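Local coordinates for FtsZ-like protein of unknown function (Nostoc punctiforme, PDB 3C8L) that is of unknown function but is FtsZ-like, a small alpha/beta chain found in an assembly of four copies, at residues G19-I24 against Q67-E72; R28-A33 against A113-L118; P51-I56 against F79-L84; V58-P63 against L84-G89; V62-Q67 against E107-I112. One frame throughout, in Å; residues are numbered along the deposited sequence. Where two conformers were deposited one is given.

Contact 1 of 5, residues G19-I24 against Q67-E72; sequences GQEPTI and QVREEE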
# COMPACT_ATOMS: atom_id res chain seq x y z
N GLY A 19 8.66 15.77 -10.45
CA GLY A 19 9.10 15.59 -11.82
C GLY A 19 10.62 15.61 -11.94
O GLY A 19 11.32 16.08 -11.04
N GLN A 20 11.09 15.10 -13.06
CA GLN A 20 12.51 15.04 -13.39
C GLN A 20 13.35 14.05 -12.57
O GLN A 20 14.57 14.02 -12.74
CB GLN A 20 13.16 16.44 -13.30
CG GLN A 20 12.49 17.50 -14.14
CD GLN A 20 13.22 18.82 -14.11
OE1 GLN A 20 14.01 19.10 -13.19
NE2 GLN A 20 12.94 19.65 -15.11
N GLU A 21 12.75 13.25 -11.67
CA GLU A 21 13.55 12.30 -10.89
C GLU A 21 13.04 10.85 -10.88
O GLU A 21 12.55 10.36 -9.86
CB GLU A 21 13.80 12.79 -9.46
CG GLU A 21 14.80 13.96 -9.35
CD GLU A 21 16.25 13.62 -9.65
OE1 GLU A 21 16.61 12.43 -9.68
OE2 GLU A 21 17.07 14.56 -9.82
N PRO A 22 13.16 10.16 -12.02
CA PRO A 22 12.76 8.76 -12.03
C PRO A 22 13.52 7.92 -10.99
O PRO A 22 12.99 6.91 -10.53
CB PRO A 22 13.03 8.31 -13.48
CG PRO A 22 13.83 9.38 -14.07
CD PRO A 22 13.64 10.62 -13.33
N THR A 23 14.74 8.30 -10.64
CA THR A 23 15.45 7.58 -9.60
C THR A 23 14.66 7.56 -8.27
O THR A 23 14.63 6.54 -7.58
CB THR A 23 16.85 8.20 -9.31
OG1 THR A 23 17.64 8.13 -10.50
CG2 THR A 23 17.58 7.41 -8.22
N ILE A 24 14.06 8.69 -7.90
CA ILE A 24 13.27 8.83 -6.68
C ILE A 24 12.05 7.91 -6.75
O ILE A 24 11.72 7.21 -5.79
CB ILE A 24 12.85 10.32 -6.49
CG1 ILE A 24 14.08 11.16 -6.14
CG2 ILE A 24 11.79 10.45 -5.41
CD1 ILE A 24 13.81 12.62 -5.93
N GLN A 67 17.43 7.43 -17.02
CA GLN A 67 17.82 8.42 -16.01
C GLN A 67 17.89 7.84 -14.60
O GLN A 67 18.22 8.56 -13.66
CB GLN A 67 16.85 9.61 -16.01
CG GLN A 67 16.91 10.47 -17.27
CD GLN A 67 15.92 11.61 -17.26
OE1 GLN A 67 15.50 12.09 -16.18
NE2 GLN A 67 15.49 12.03 -18.44
N VAL A 68 17.59 6.54 -14.44
CA VAL A 68 17.64 5.93 -13.11
C VAL A 68 19.07 5.61 -12.70
O VAL A 68 19.82 4.97 -13.43
CB VAL A 68 16.77 4.67 -13.08
CG1 VAL A 68 16.94 3.92 -11.73
CG2 VAL A 68 15.30 5.03 -13.26
N ARG A 69 19.44 6.09 -11.52
CA ARG A 69 20.77 5.86 -10.92
C ARG A 69 20.70 4.54 -10.14
O ARG A 69 20.11 4.45 -9.05
CB ARG A 69 21.14 7.02 -10.01
CG ARG A 69 21.20 8.35 -10.77
CD ARG A 69 21.65 9.50 -9.90
NE ARG A 69 20.71 9.79 -8.82
CZ ARG A 69 19.67 10.62 -8.89
NH1 ARG A 69 19.39 11.28 -9.99
NH2 ARG A 69 18.88 10.79 -7.82
N GLU A 70 21.29 3.50 -10.72
CA GLU A 70 21.20 2.15 -10.18
C GLU A 70 21.66 1.95 -8.77
O GLU A 70 21.00 1.27 -7.99
CB GLU A 70 21.94 1.17 -11.10
CG GLU A 70 22.16 -0.23 -10.52
CD GLU A 70 22.66 -1.25 -11.55
OE1 GLU A 70 22.37 -1.07 -12.77
OE2 GLU A 70 23.32 -2.23 -11.12
N GLU A 71 22.80 2.53 -8.44
CA GLU A 71 23.38 2.34 -7.12
C GLU A 71 22.50 2.86 -6.00
O GLU A 71 22.43 2.26 -4.93
CB GLU A 71 24.79 2.95 -7.07
CG GLU A 71 25.81 2.31 -8.07
CD GLU A 71 25.63 2.66 -9.55
OE1 GLU A 71 24.87 3.61 -9.90
OE2 GLU A 71 26.29 2.01 -10.39
N GLU A 72 21.85 3.98 -6.24
CA GLU A 72 20.94 4.57 -5.27
C GLU A 72 19.71 3.68 -5.07
O GLU A 72 19.26 3.48 -3.94
CB GLU A 72 20.54 5.97 -5.73
CG GLU A 72 19.55 6.68 -4.87
CD GLU A 72 19.37 8.16 -5.23
OE1 GLU A 72 20.25 8.72 -5.91
OE2 GLU A 72 18.36 8.75 -4.78
O HOH W 1 16.73 12.36 -13.73
O HOH W 2 16.52 10.46 -11.54

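Contact 2 of 5, residues R28-A33 against A113-L118; sequences RAVRNA and AAVTVL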
# COMPACT_ATOMS: atom_id res chain seq x y z
N ARG A 28 11.63 4.70 -4.23
CA ARG A 28 10.42 4.61 -3.41
C ARG A 28 9.64 3.34 -3.75
O ARG A 28 9.03 2.74 -2.86
CB ARG A 28 9.55 5.82 -3.61
CG ARG A 28 10.12 7.05 -2.94
CD ARG A 28 9.37 8.32 -3.25
NE ARG A 28 9.91 9.46 -2.49
CZ ARG A 28 9.61 10.72 -2.70
NH1 ARG A 28 8.77 11.07 -3.65
NH2 ARG A 28 10.18 11.68 -1.94
N ALA A 29 9.64 2.93 -5.02
CA ALA A 29 8.95 1.71 -5.42
C ALA A 29 9.57 0.46 -4.76
O ALA A 29 8.86 -0.42 -4.28
CB ALA A 29 8.94 1.57 -6.94
N VAL A 30 10.90 0.37 -4.74
CA VAL A 30 11.59 -0.74 -4.09
C VAL A 30 11.29 -0.72 -2.58
O VAL A 30 10.98 -1.77 -1.98
CB VAL A 30 13.12 -0.68 -4.36
CG1 VAL A 30 13.86 -1.75 -3.56
CG2 VAL A 30 13.39 -0.85 -5.86
N ARG A 31 11.35 0.46 -1.96
CA ARG A 31 11.05 0.57 -0.53
C ARG A 31 9.63 0.08 -0.25
O ARG A 31 9.40 -0.70 0.67
CB ARG A 31 11.18 2.02 -0.04
CG ARG A 31 10.70 2.17 1.45
CD ARG A 31 11.02 3.50 2.01
NE ARG A 31 10.25 4.54 1.35
CZ ARG A 31 10.56 5.84 1.39
NH1 ARG A 31 11.66 6.25 2.01
NH2 ARG A 31 9.80 6.70 0.75
N ASN A 32 8.66 0.55 -1.04
CA ASN A 32 7.20 0.18 -0.92
C ASN A 32 7.03 -1.30 -1.11
O ASN A 32 6.17 -1.91 -0.48
CB ASN A 32 6.32 0.90 -2.03
CG ASN A 32 4.71 0.63 -1.93
OD1 ASN A 32 4.07 -0.03 -2.83
ND2 ASN A 32 4.07 1.20 -0.91
N ALA A 33 7.82 -1.90 -1.99
CA ALA A 33 7.67 -3.32 -2.29
C ALA A 33 7.99 -4.22 -1.09
O ALA A 33 7.37 -5.27 -0.90
CB ALA A 33 8.55 -3.71 -3.48
N ALA A 113 8.16 -1.55 -8.98
CA ALA A 113 9.28 -2.42 -8.68
C ALA A 113 8.75 -3.81 -8.31
O ALA A 113 7.76 -3.95 -7.59
CB ALA A 113 10.19 -1.90 -7.53
N ALA A 114 9.41 -4.84 -8.84
CA ALA A 114 9.22 -6.22 -8.45
C ALA A 114 10.57 -6.67 -7.87
O ALA A 114 11.58 -6.63 -8.56
CB ALA A 114 8.81 -7.13 -9.60
N VAL A 115 10.56 -7.05 -6.59
CA VAL A 115 11.73 -7.51 -5.87
C VAL A 115 11.56 -9.01 -5.70
O VAL A 115 10.64 -9.47 -5.02
CB VAL A 115 11.86 -6.80 -4.49
CG1 VAL A 115 13.03 -7.37 -3.70
CG2 VAL A 115 11.97 -5.28 -4.67
N THR A 116 12.44 -9.79 -6.33
CA THR A 116 12.35 -11.24 -6.29
C THR A 116 13.49 -11.82 -5.48
O THR A 116 14.67 -11.47 -5.70
CB THR A 116 12.40 -11.83 -7.71
OG1 THR A 116 11.32 -11.29 -8.48
CG2 THR A 116 12.24 -13.35 -7.65
N VAL A 117 13.16 -12.70 -4.53
CA VAL A 117 14.15 -13.41 -3.75
C VAL A 117 14.28 -14.79 -4.41
O VAL A 117 13.26 -15.47 -4.65
CB VAL A 117 13.74 -13.58 -2.30
CG1 VAL A 117 14.73 -14.51 -1.59
CG2 VAL A 117 13.63 -12.21 -1.63
N LEU A 118 15.51 -15.17 -4.75
CA LEU A 118 15.81 -16.44 -5.39
C LEU A 118 16.87 -17.22 -4.63
O LEU A 118 17.59 -16.65 -3.81
CB LEU A 118 16.30 -16.26 -6.83
CG LEU A 118 15.41 -15.39 -7.71
CD1 LEU A 118 15.90 -13.94 -7.73
CD2 LEU A 118 15.32 -15.91 -9.12

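Contact 3 of 5, residues P51-I56 against F79-L84; sequences PNEMII and FGRKTL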
# COMPACT_ATOMS: atom_id res chain seq x y z
N PRO A 51 20.92 -13.96 5.86
CA PRO A 51 20.09 -13.33 4.85
C PRO A 51 20.87 -12.57 3.77
O PRO A 51 20.39 -12.44 2.67
CB PRO A 51 19.17 -12.39 5.66
CG PRO A 51 19.74 -12.31 6.95
CD PRO A 51 20.51 -13.54 7.21
N ASN A 52 22.08 -12.12 4.11
CA ASN A 52 22.92 -11.38 3.15
C ASN A 52 23.39 -12.25 1.98
O ASN A 52 23.93 -11.74 0.99
CB ASN A 52 24.11 -10.75 3.85
CG ASN A 52 24.84 -9.73 2.98
OD1 ASN A 52 24.22 -8.80 2.44
ND2 ASN A 52 26.15 -9.88 2.86
N GLU A 53 23.22 -13.57 2.11
CA GLU A 53 23.55 -14.49 1.04
C GLU A 53 22.41 -14.65 0.03
O GLU A 53 22.63 -15.26 -1.01
CB GLU A 53 23.94 -15.85 1.60
CG GLU A 53 25.19 -15.78 2.42
CD GLU A 53 25.55 -17.09 3.09
OE1 GLU A 53 24.75 -18.06 3.02
OE2 GLU A 53 26.65 -17.14 3.69
N MSE A 54 21.22 -14.13 0.32
CA MSE A 54 20.14 -14.32 -0.63
C MSE A 54 20.34 -13.53 -1.90
O MSE A 54 20.90 -12.44 -1.87
CB MSE A 54 18.77 -13.98 -0.05
CG MSE A 54 18.38 -14.85 1.11
SE MSE A 54 16.51 -14.76 1.41
CE MSE A 54 16.38 -12.78 1.47
N ILE A 55 19.86 -14.09 -2.99
CA ILE A 55 19.93 -13.48 -4.29
C ILE A 55 18.67 -12.64 -4.40
O ILE A 55 17.55 -13.17 -4.21
CB ILE A 55 19.94 -14.55 -5.42
CG1 ILE A 55 21.22 -15.38 -5.31
CG2 ILE A 55 19.83 -13.85 -6.74
CD1 ILE A 55 21.20 -16.62 -6.18
N ILE A 56 18.84 -11.35 -4.66
CA ILE A 56 17.71 -10.45 -4.80
C ILE A 56 17.79 -9.75 -6.15
O ILE A 56 18.73 -9.01 -6.42
CB ILE A 56 17.64 -9.42 -3.66
CG1 ILE A 56 17.69 -10.14 -2.29
CG2 ILE A 56 16.35 -8.60 -3.81
CD1 ILE A 56 17.66 -9.18 -1.09
N PHE A 79 20.20 -5.86 2.38
CA PHE A 79 21.19 -6.91 2.32
C PHE A 79 20.96 -7.67 1.04
O PHE A 79 20.01 -7.38 0.27
CB PHE A 79 21.01 -7.86 3.50
CG PHE A 79 19.61 -8.33 3.70
CD1 PHE A 79 19.00 -9.22 2.82
CD2 PHE A 79 18.87 -7.87 4.79
CE1 PHE A 79 17.68 -9.61 3.01
CE2 PHE A 79 17.58 -8.29 5.00
CZ PHE A 79 16.97 -9.13 4.11
N GLY A 80 21.86 -8.62 0.80
CA GLY A 80 21.75 -9.55 -0.32
C GLY A 80 22.70 -9.31 -1.48
O GLY A 80 23.41 -8.31 -1.54
N ARG A 81 22.66 -10.24 -2.43
CA ARG A 81 23.44 -10.23 -3.67
C ARG A 81 22.44 -9.68 -4.66
O ARG A 81 21.55 -10.41 -5.13
CB ARG A 81 23.91 -11.63 -3.99
CG ARG A 81 24.85 -12.19 -2.92
CD ARG A 81 25.26 -13.62 -3.16
NE ARG A 81 26.16 -14.07 -2.12
CZ ARG A 81 26.73 -15.27 -2.07
NH1 ARG A 81 26.55 -16.17 -3.03
NH2 ARG A 81 27.52 -15.54 -1.06
N LYS A 82 22.63 -8.40 -5.00
CA LYS A 82 21.62 -7.60 -5.69
C LYS A 82 21.86 -7.27 -7.13
O LYS A 82 22.98 -6.90 -7.50
CB LYS A 82 21.55 -6.21 -5.01
CG LYS A 82 21.43 -6.19 -3.53
CD LYS A 82 21.58 -4.78 -2.93
CE LYS A 82 21.78 -4.75 -1.46
NZ LYS A 82 22.06 -3.36 -0.99
N THR A 83 20.80 -7.32 -7.94
CA THR A 83 20.88 -6.90 -9.31
C THR A 83 19.64 -6.06 -9.64
O THR A 83 18.57 -6.22 -9.01
CB THR A 83 20.97 -8.03 -10.31
OG1 THR A 83 19.77 -8.80 -10.28
CG2 THR A 83 22.15 -8.93 -10.05
N LEU A 84 19.77 -5.19 -10.64
CA LEU A 84 18.69 -4.34 -11.10
C LEU A 84 18.55 -4.32 -12.62
O LEU A 84 19.55 -4.35 -13.34
CB LEU A 84 18.94 -2.86 -10.67
CG LEU A 84 17.93 -1.79 -11.11
CD1 LEU A 84 16.57 -2.02 -10.45
CD2 LEU A 84 18.46 -0.38 -10.77
O HOH W 3 26.47 -12.58 0.19

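Contact 4 of 5, residues V58-P63 against L84-G89; sequences VQVAVP and LTVESG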
# COMPACT_ATOMS: atom_id res chain seq x y z
N VAL A 58 15.90 -7.10 -8.76
CA VAL A 58 14.95 -6.01 -8.78
C VAL A 58 14.64 -5.66 -10.23
O VAL A 58 15.56 -5.47 -11.02
CB VAL A 58 15.48 -4.77 -8.05
CG1 VAL A 58 14.44 -3.65 -8.04
CG2 VAL A 58 15.88 -5.12 -6.63
N GLN A 59 13.34 -5.61 -10.57
CA GLN A 59 12.87 -5.23 -11.89
C GLN A 59 12.06 -3.96 -11.72
O GLN A 59 11.05 -3.98 -10.99
CB GLN A 59 11.98 -6.34 -12.48
CG GLN A 59 11.44 -6.02 -13.86
CD GLN A 59 10.31 -6.95 -14.31
OE1 GLN A 59 9.92 -7.87 -13.61
NE2 GLN A 59 9.79 -6.70 -15.51
N VAL A 60 12.51 -2.85 -12.33
CA VAL A 60 11.81 -1.58 -12.28
C VAL A 60 11.32 -1.13 -13.65
O VAL A 60 12.03 -1.28 -14.64
CB VAL A 60 12.74 -0.45 -11.71
CG1 VAL A 60 12.17 0.96 -11.97
CG2 VAL A 60 12.96 -0.67 -10.20
N ALA A 61 10.08 -0.62 -13.70
CA ALA A 61 9.52 -0.02 -14.90
C ALA A 61 9.13 1.40 -14.51
O ALA A 61 8.45 1.62 -13.50
CB ALA A 61 8.37 -0.81 -15.47
N VAL A 62 9.57 2.37 -15.31
CA VAL A 62 9.34 3.77 -14.98
C VAL A 62 9.55 4.61 -16.24
O VAL A 62 10.24 4.16 -17.16
CB VAL A 62 10.41 4.22 -13.89
CG1 VAL A 62 11.85 4.12 -14.46
CG2 VAL A 62 10.17 5.61 -13.34
N PRO A 63 8.95 5.81 -16.31
CA PRO A 63 9.28 6.69 -17.44
C PRO A 63 10.75 7.13 -17.32
O PRO A 63 11.28 7.26 -16.22
CB PRO A 63 8.29 7.85 -17.30
CG PRO A 63 7.27 7.40 -16.33
CD PRO A 63 7.85 6.36 -15.49
N LEU A 84 19.77 -5.19 -10.64
CA LEU A 84 18.69 -4.34 -11.10
C LEU A 84 18.55 -4.32 -12.62
O LEU A 84 19.55 -4.35 -13.34
CB LEU A 84 18.94 -2.86 -10.67
CG LEU A 84 17.93 -1.79 -11.11
CD1 LEU A 84 16.57 -2.02 -10.45
CD2 LEU A 84 18.46 -0.38 -10.77
N THR A 85 17.30 -4.33 -13.07
CA THR A 85 16.99 -4.05 -14.47
C THR A 85 16.01 -2.86 -14.42
O THR A 85 15.20 -2.74 -13.48
CB THR A 85 16.39 -5.21 -15.25
OG1 THR A 85 15.10 -5.53 -14.74
CG2 THR A 85 17.32 -6.42 -15.22
N VAL A 86 16.12 -1.95 -15.39
CA VAL A 86 15.22 -0.82 -15.52
C VAL A 86 14.71 -0.84 -16.96
O VAL A 86 15.50 -1.00 -17.91
CB VAL A 86 15.89 0.53 -15.21
CG1 VAL A 86 14.86 1.60 -15.06
CG2 VAL A 86 16.67 0.44 -13.88
N GLU A 87 13.41 -0.66 -17.12
CA GLU A 87 12.76 -0.65 -18.42
C GLU A 87 11.69 0.42 -18.46
O GLU A 87 11.25 0.94 -17.42
CB GLU A 87 12.13 -2.04 -18.70
CG GLU A 87 10.91 -2.35 -17.81
CD GLU A 87 10.52 -3.80 -17.86
OE1 GLU A 87 9.72 -4.16 -18.75
OE2 GLU A 87 11.09 -4.60 -17.10
N SER A 88 11.27 0.79 -19.66
CA SER A 88 10.22 1.80 -19.84
C SER A 88 8.86 1.20 -19.45
O SER A 88 8.51 0.12 -19.89
CB SER A 88 10.18 2.32 -21.27
OG SER A 88 9.23 3.35 -21.40
N GLY A 89 8.10 1.95 -18.67
CA GLY A 89 6.81 1.51 -18.15
C GLY A 89 6.37 2.47 -17.08
O GLY A 89 6.74 3.64 -17.07
O HOH W 4 13.22 -3.76 -15.64

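Contact 5 of 5, residues V62-Q67 against E107-I112; sequences VPYPEQ and EMLIAI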
# COMPACT_ATOMS: atom_id res chain seq x y z
N VAL A 62 9.57 2.37 -15.31
CA VAL A 62 9.34 3.77 -14.98
C VAL A 62 9.55 4.61 -16.24
O VAL A 62 10.24 4.16 -17.16
CB VAL A 62 10.41 4.22 -13.89
CG1 VAL A 62 11.85 4.12 -14.46
CG2 VAL A 62 10.17 5.61 -13.34
N PRO A 63 8.95 5.81 -16.31
CA PRO A 63 9.28 6.69 -17.44
C PRO A 63 10.75 7.13 -17.32
O PRO A 63 11.28 7.26 -16.22
CB PRO A 63 8.29 7.85 -17.30
CG PRO A 63 7.27 7.40 -16.33
CD PRO A 63 7.85 6.36 -15.49
N TYR A 64 11.38 7.36 -18.47
CA TYR A 64 12.78 7.81 -18.56
C TYR A 64 13.69 6.84 -17.81
O TYR A 64 14.50 7.26 -16.96
CB TYR A 64 12.91 9.23 -18.01
CG TYR A 64 11.88 10.19 -18.54
CD1 TYR A 64 11.94 10.65 -19.85
CD2 TYR A 64 10.86 10.65 -17.73
CE1 TYR A 64 10.98 11.52 -20.34
CE2 TYR A 64 9.90 11.52 -18.20
CZ TYR A 64 9.96 11.96 -19.50
OH TYR A 64 9.04 12.84 -20.00
N PRO A 65 13.62 5.54 -18.14
CA PRO A 65 14.41 4.56 -17.39
C PRO A 65 15.91 4.81 -17.47
O PRO A 65 16.66 4.47 -16.56
CB PRO A 65 14.03 3.23 -18.06
CG PRO A 65 13.62 3.62 -19.40
CD PRO A 65 12.89 4.89 -19.23
N GLU A 66 16.36 5.41 -18.56
CA GLU A 66 17.77 5.74 -18.76
C GLU A 66 18.32 6.76 -17.75
O GLU A 66 19.53 6.92 -17.66
CB GLU A 66 18.01 6.27 -20.20
CG GLU A 66 17.35 7.61 -20.57
CD GLU A 66 15.85 7.61 -20.86
OE1 GLU A 66 15.22 6.53 -20.84
OE2 GLU A 66 15.30 8.71 -21.09
N GLN A 67 17.43 7.43 -17.02
CA GLN A 67 17.82 8.42 -16.01
C GLN A 67 17.89 7.84 -14.60
O GLN A 67 18.22 8.56 -13.66
CB GLN A 67 16.85 9.61 -16.01
CG GLN A 67 16.91 10.47 -17.27
CD GLN A 67 15.92 11.61 -17.26
OE1 GLN A 67 15.50 12.09 -16.18
NE2 GLN A 67 15.49 12.03 -18.44
N GLU A 107 5.19 17.05 -14.86
CA GLU A 107 5.00 15.62 -14.78
C GLU A 107 5.22 14.99 -13.41
O GLU A 107 6.04 15.46 -12.60
CB GLU A 107 6.01 14.94 -15.72
CG GLU A 107 5.88 15.30 -17.20
CD GLU A 107 6.87 14.63 -18.10
OE1 GLU A 107 7.82 14.01 -17.62
OE2 GLU A 107 6.70 14.73 -19.34
N MSE A 108 4.38 14.02 -13.09
CA MSE A 108 4.58 13.19 -11.89
C MSE A 108 4.95 11.85 -12.51
O MSE A 108 4.27 11.39 -13.44
CB MSE A 108 3.36 13.00 -10.98
CG MSE A 108 2.92 14.20 -10.23
SE MSE A 108 1.79 13.70 -8.74
CE MSE A 108 0.24 13.40 -9.74
N LEU A 109 6.00 11.23 -11.99
CA LEU A 109 6.50 9.97 -12.50
C LEU A 109 6.20 8.84 -11.53
O LEU A 109 6.54 8.93 -10.34
CB LEU A 109 8.01 10.05 -12.74
CG LEU A 109 8.49 11.27 -13.56
CD1 LEU A 109 10.03 11.21 -13.73
CD2 LEU A 109 7.80 11.36 -14.90
N ILE A 110 5.62 7.77 -12.06
CA ILE A 110 5.26 6.61 -11.28
C ILE A 110 6.04 5.39 -11.74
O ILE A 110 6.04 5.04 -12.92
CB ILE A 110 3.73 6.34 -11.33
CG1 ILE A 110 2.95 7.59 -10.93
CG2 ILE A 110 3.43 5.15 -10.44
CD1 ILE A 110 1.46 7.46 -11.09
N ALA A 111 6.77 4.77 -10.80
CA ALA A 111 7.53 3.56 -11.03
C ALA A 111 6.89 2.37 -10.34
O ALA A 111 6.23 2.53 -9.31
CB ALA A 111 8.98 3.70 -10.43
N ILE A 112 7.15 1.21 -10.93
CA ILE A 112 6.79 -0.08 -10.38
C ILE A 112 8.08 -0.84 -10.12
O ILE A 112 9.00 -0.80 -10.94
CB ILE A 112 5.95 -0.88 -11.37
CG1 ILE A 112 4.60 -0.19 -11.55
CG2 ILE A 112 5.77 -2.34 -10.91
CD1 ILE A 112 3.86 -0.75 -12.68

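Contact 1 of 5, residues G19-I24 against Q67-E72
A three-residue salt-bridge network, Glu21, Arg69 and Glu72, joins the starts of two helices here: Glu21 is the N-cap of helix 22-34, and Arg69 is the N-cap of helix 70-74. Arg69 carries the contact. Its chain bends at chi3 (-64°), which swings the guanidinium back over Thr23. One edge of that group faces Glu21, where Arg69 NH1 reaches the syn lone pair of Glu21 OE1 at 3.0 Å. Along another part of its edge, in the guanidinium plane, Arg69 grips Glu72 side-on, NE and NH2 both landing on Glu72 OE1 at 3.1 Å, from above the carboxylate plane. Thr23 OG1 sits 3.5 Å above the centre of the Arg69 guanidinium plane, and the same oxygen accepts a nearly straight bond (160°) from Arg69 N at 2.9 Å. The Thr23 methyl CG2 lies 3.6 Å from Glu72 CD. Further along, Pro22 CG rests 3.6 Å from Gln67 CB, and Pro22 CB turns to Val68 CG2. A water links Glu21 OE1 to Thr23 N. An alanine in place of Glu72 would remove the carboxylate held by NE and NH2, and would probably leave the guanidinium less firmly oriented over Thr23. One cation thus lies between two carboxylates, an arrangement likely to keep both acids ionised and to offset their mutual repulsion.

Contact 2 of 5, residues R28-A33 against A113-L118
Val30 and Val115 adopt the same torsion, each with CG1 anti to its backbone N (chi1 174° and 175°) and CG2 beside that N. For Val30 this splits the fork between two partners: CG2 reaches 3.8 Å from Ala113 CB, while CG1 lies 4.2 Å from Val115 CG2. Toward the helix Val115 uses CG2 alone, which also meets Ala33 CB at 3.9 Å; the two valines cross at about a right angle. Ala113 supplies the closest fit. Its CB is 3.7 Å from Ala29 CB and equally near Val30 N, so it presses against the helix backbone itself. No hydrogen bond spans the contact, and the five residues that meet are all buried. With three alanines among them, the axes of helix 28-33 and strand 113-118 can come within 7.6 Å, their directions 51° apart. Alternation along the strand decides who takes part: Ala113 and Val115 point at the helix, whereas Ala114 points away and packs on Met91 of the third subunit. Val58 and Val60 on the next strand continue the apolar floor, and a bound imidazole, probably from the crystallisation liquor, lies about 4 Å from the Val115 side chain. A helix laid obliquely over an apolar sheet face through small residues is the layered packing characteristic of an alpha/beta fold.

Contact 3 of 5, residues P51-I56 against F79-L84
Arg81 O is held by two groups: a nearly straight hydrogen bond (174°) from Ile56 N at 2.9 Å and a CA-H...O contact from Ile55 CA at 3.6 Å. Arg81 N in turn gives its hydrogen to Met54 O at 2.9 Å. Ile56 O likewise takes two, Thr83 N at 3.1 Å in a more bent bond and a CA-H...O contact from Lys82 CA, so the two strands begin in parallel register. Ahead of them Asn52, its CG anti to the backbone N, puts OD1 2.9 Å from Gly80 N; the bond is straight (175°), though the donor stands above the amide carbonyl plane. A side chain on Gly80 would collide with Ile56 CD1. Phe79 takes the crowded chi1 position, and Pro51 CB lies over one ring face, 4.2 Å from the centroid in a CH-pi contact. Met54, a selenomethionine, brings CE to the ring edge, 3.8 Å from Phe79 CE1, while Ile56 CD1 is 4.1 Å from that same carbon. A serine replacing Phe79 would take away the ring and is likely to loosen the packing of Pro51, Met54 and Ile56. A water ties Asn52 O to Arg81 NE. Leu101 of the second subunit packs on Phe79, Trp43 of helix 42-46 touches Pro51 and Met54, and strand 107-120 flanks strand 55-62.

Contact 4 of 5, residues V58-P63 against L84-G89
Strands 55-62 and 81-94 are the parallel strands of a beta-alpha-beta unit, linked through helix 70-74, and their two faces differ. The face of Val58, Val60, Leu84 and Val86 is tight. Leu84 CD1 wedges between two valines, 3.6 Å from Val58 CG1 and 3.9 Å from Val60 CG2, and Val86 CG1 lies 4.1 Å from Val60 CG1 and 4.0 Å from Val62 CG1. Helices 22-34 and 70-74 pack over this side. Between the strands, backbone bonds run from Thr85 N to Val58 O, Val60 N to Thr85 O, Glu87 N to Val60 O and Val62 N to Glu87 O. The pairing slackens at its end, where Gly89 N reaches Val62 O weakly at 3.4 Å. A side chain on Gly89 would strike Ala61 CB. The other face is more polar, with Thr85 exposed, though Met91 of the third subunit packs on Gln59 and Ala61. Gln59, extended with CG anti to the backbone N, sends NE2 to Glu87 OE2 at 2.9 Å, almost straight (171°), meeting the carboxylate from above its plane. Glu87 takes the crowded chi1 position (70°) to get there. Ile92 O of the third subunit accepts from Gln59 NE2, and a glycerol, probably from the crystallisation liquor, hydrogen-bonds Glu87 OE1. A water bridges the strands on this side, donating to Val60 O and Glu87 OE2 while accepting from Thr85 OG1 at 2.7 Å.

Contact 5 of 5, residues V62-Q67 against E107-I112
The backbones come closest at Val62 and Ala111, whose CA atoms are 4.4 Å apart, and then diverge as Tyr64, in the left-handed region (phi 56°, psi 54°), turns the chain away into a 3-10 turn. This is the start of the beta-alpha-beta connection, where the chain leaves strand 55-62 beside its antiparallel neighbour 107-120. Val62 holds CG2 anti to the backbone N, which sets that methyl 3.7 Å from Ala111 CB. Pro63 follows, its CD 3.4 Å from Ile110 O and its CG 4.2 Å from Leu109 CD2. Leu109 CD2 then meets the ring edge, near the plane, 3.9 Å from Tyr64 CE2. Beyond it Glu107, extended from CG onward, reaches the phenol end: Tyr64 OH donates to the syn lone pair of Glu107 OE1 at 2.9 Å. The planes of ring and carboxylate are only 17° apart, so the two flat groups continue each other although the side chains cross at about a right angle. Pro22 of helix 22-34 leans on Val62 and Leu109, and Ile92 of strand 81-94 touches Pro63 and Glu107. Near-coplanarity also leaves Glu107 OE1 beside the ring edge, 3.3 Å from Tyr64 CE2.

From the N terminus, contact 1 closes the first loop, bringing the start of helix 22-34 to the start of helix 70-74. Contact 2 begins later on that first helix and runs to strand 107-120, so it crosses contact 1 while enclosing contacts 3, 4 and 5. Contacts 3 and 4 pair successive parts of strands 55-62 and 81-94, sharing Leu84 and crossing each other and contact 1. Contact 5 leaves from the same end of strand 55-62 as contact 4, sharing Val62 and Pro63, but reaches strand 107-120; it also crosses contacts 1 and 3. Contacts 3 and 5 lie on opposite sides of the chain's centre, joined through the sheet.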